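Local coordinates for vacuolar protein sorting-associated protein 29 (Entamoeba histolytica, PDB 5XCJ) that binds metal ions, zinc among them, through a metallophosphatase fold and probably serves in protein transport as the Vps29 subunit of retromer, at residues 74-78 against 79-83. The protein carries 1 engineered substitution. Residues are numbered along the deposited sequence; the frame is centred on the assembly and turned at random.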
loop_
_atom_site.group_PDB
_atom_site.type_symbol
_atom_site.label_atom_id
_atom_site.label_comp_id
_atom_site.label_asym_id
_atom_site.label_seq_id
_atom_site.Cartn_x
_atom_site.Cartn_y
_atom_site.Cartn_z
ATOM N N VAL A 74 6.509 10.602 5.117
ATOM C CA VAL A 74 5.309 11.413 5.315
ATOM C C VAL A 74 5.090 12.320 4.109
ATOM O O VAL A 74 5.955 13.110 3.754
ATOM C CB VAL A 74 5.415 12.269 6.586
ATOM C CG1 VAL A 74 4.179 13.135 6.750
ATOM C CG2 VAL A 74 5.624 11.387 7.803
ATOM N N ILE A 75 3.934 12.173 3.474
ATOM C CA ILE A 75 3.573 12.956 2.296
ATOM C C ILE A 75 2.232 13.648 2.485
ATOM O O ILE A 75 1.274 13.021 2.920
ATOM C CB ILE A 75 3.469 12.070 1.044
ATOM C CG1 ILE A 75 4.841 11.499 0.674
ATOM C CG2 ILE A 75 2.854 12.856 -0.101
ATOM C CD1 ILE A 75 4.805 10.415 -0.378
ATOM N N LYS A 76 2.159 14.922 2.133
ATOM C CA LYS A 76 0.918 15.667 2.277
ATOM C C LYS A 76 0.199 15.762 0.943
ATOM O O LYS A 76 0.747 16.252 -0.037
ATOM C CB LYS A 76 1.196 17.067 2.814
ATOM C CG LYS A 76 -0.040 17.936 2.988
ATOM C CD LYS A 76 -0.963 17.381 4.054
ATOM C CE LYS A 76 -2.267 18.161 4.127
ATOM N NZ LYS A 76 -2.280 19.181 5.211
ATOM N N ILE A 77 -1.011 15.226 0.903
ATOM C CA ILE A 77 -1.836 15.274 -0.292
ATOM C C ILE A 77 -3.193 15.839 0.094
ATOM O O ILE A 77 -3.839 15.336 1.007
ATOM C CB ILE A 77 -1.962 13.886 -0.936
ATOM C CG1 ILE A 77 -0.578 13.369 -1.332
ATOM C CG2 ILE A 77 -2.886 13.934 -2.138
ATOM C CD1 ILE A 77 -0.498 11.871 -1.476
ATOM N N GLY A 78 -3.626 16.870 -0.619
ATOM C CA GLY A 78 -4.886 17.516 -0.312
ATOM C C GLY A 78 -4.804 18.049 1.105
ATOM O O GLY A 78 -3.871 18.753 1.449
ATOM N N ASN A 79 -5.773 17.677 1.935
ATOM C CA ASN A 79 -5.805 18.087 3.337
ATOM C C ASN A 79 -5.301 16.981 4.267
ATOM O O ASN A 79 -5.453 17.075 5.478
ATOM C CB ASN A 79 -7.217 18.497 3.751
ATOM C CG ASN A 79 -7.573 19.903 3.308
ATOM O OD1 ASN A 79 -6.704 20.710 3.005
ATOM N ND2 ASN A 79 -8.864 20.193 3.270
ATOM N N PHE A 80 -4.704 15.947 3.692
ATOM C CA PHE A 80 -4.248 14.804 4.471
ATOM C C PHE A 80 -2.735 14.624 4.557
ATOM O O PHE A 80 -2.047 14.640 3.551
ATOM C CB PHE A 80 -4.825 13.518 3.877
ATOM C CG PHE A 80 -6.321 13.417 3.954
ATOM C CD1 PHE A 80 -6.932 12.890 5.070
ATOM C CD2 PHE A 80 -7.110 13.818 2.893
ATOM C CE1 PHE A 80 -8.304 12.784 5.139
ATOM C CE2 PHE A 80 -8.482 13.716 2.956
ATOM C CZ PHE A 80 -9.082 13.196 4.079
ATOM N N LYS A 81 -2.234 14.428 5.772
ATOM C CA LYS A 81 -0.822 14.150 5.972
ATOM C C LYS A 81 -0.795 12.628 5.964
ATOM O O LYS A 81 -1.512 11.993 6.729
ATOM C CB LYS A 81 -0.324 14.688 7.309
ATOM C CG LYS A 81 0.156 16.126 7.274
ATOM C CD LYS A 81 0.620 16.590 8.643
ATOM C CE LYS A 81 1.843 15.818 9.100
ATOM N NZ LYS A 81 2.522 16.476 10.242
ATOM N N ILE A 82 0.013 12.048 5.087
ATOM C CA ILE A 82 0.068 10.601 4.950
ATOM C C ILE A 82 1.362 9.995 5.473
ATOM O O ILE A 82 2.453 10.424 5.118
ATOM C CB ILE A 82 -0.133 10.180 3.476
ATOM C CG1 ILE A 82 -1.502 10.640 2.970
ATOM C CG2 ILE A 82 0.020 8.678 3.313
ATOM C CD1 ILE A 82 -1.721 10.410 1.490
ATOM N N GLY A 83 1.211 8.972 6.302
ATOM C CA GLY A 83 2.335 8.270 6.886
ATOM C C GLY A 83 2.477 6.926 6.208
ATOM O O GLY A 83 1.502 6.213 6.002
#
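Ile77 and Ile82 meet on the buried face of a β-hairpin with a two-residue loop, their CD1 methyls 3.5 Å apart as the two side chains cross obliquely, both first torsions near -60°. Ile75 and Phe80 occupy this face too; Leu35 of strand 33-36 packs on Ile75 and Ile82, while Ile110 of strand 110-112 touches Phe80 and Ile82, so this side of the hairpin faces the core between the two sheets.

The face of Val74, Lys76 and Lys81 is the solvent side. Lys76 nevertheless lies close on the backbone: a bend at chi2 (65°) sets CD 3.0 Å from Phe80 O and brings CE against the Asn79-Phe80 peptide. Lys81 leads away from the hairpin, its NZ in a long, weak ion pair with Asp107.

Two hydrogen-bonded pairs join the backbones. Ile75 N donates to Ile82 O at 2.8 Å, in the plane of that carbonyl, and Ile77 N reaches Phe80 O at 2.9 Å; both bonds are returned. A type II' turn closes the end, with Gly78 at positive phi (60°) and Asn79 ND2 bonded to Ser158 OG. The hairpin is thus amphipathic: paired peptides fix the register, apolar side chains pack one face against the core, and lysines suit the other to water.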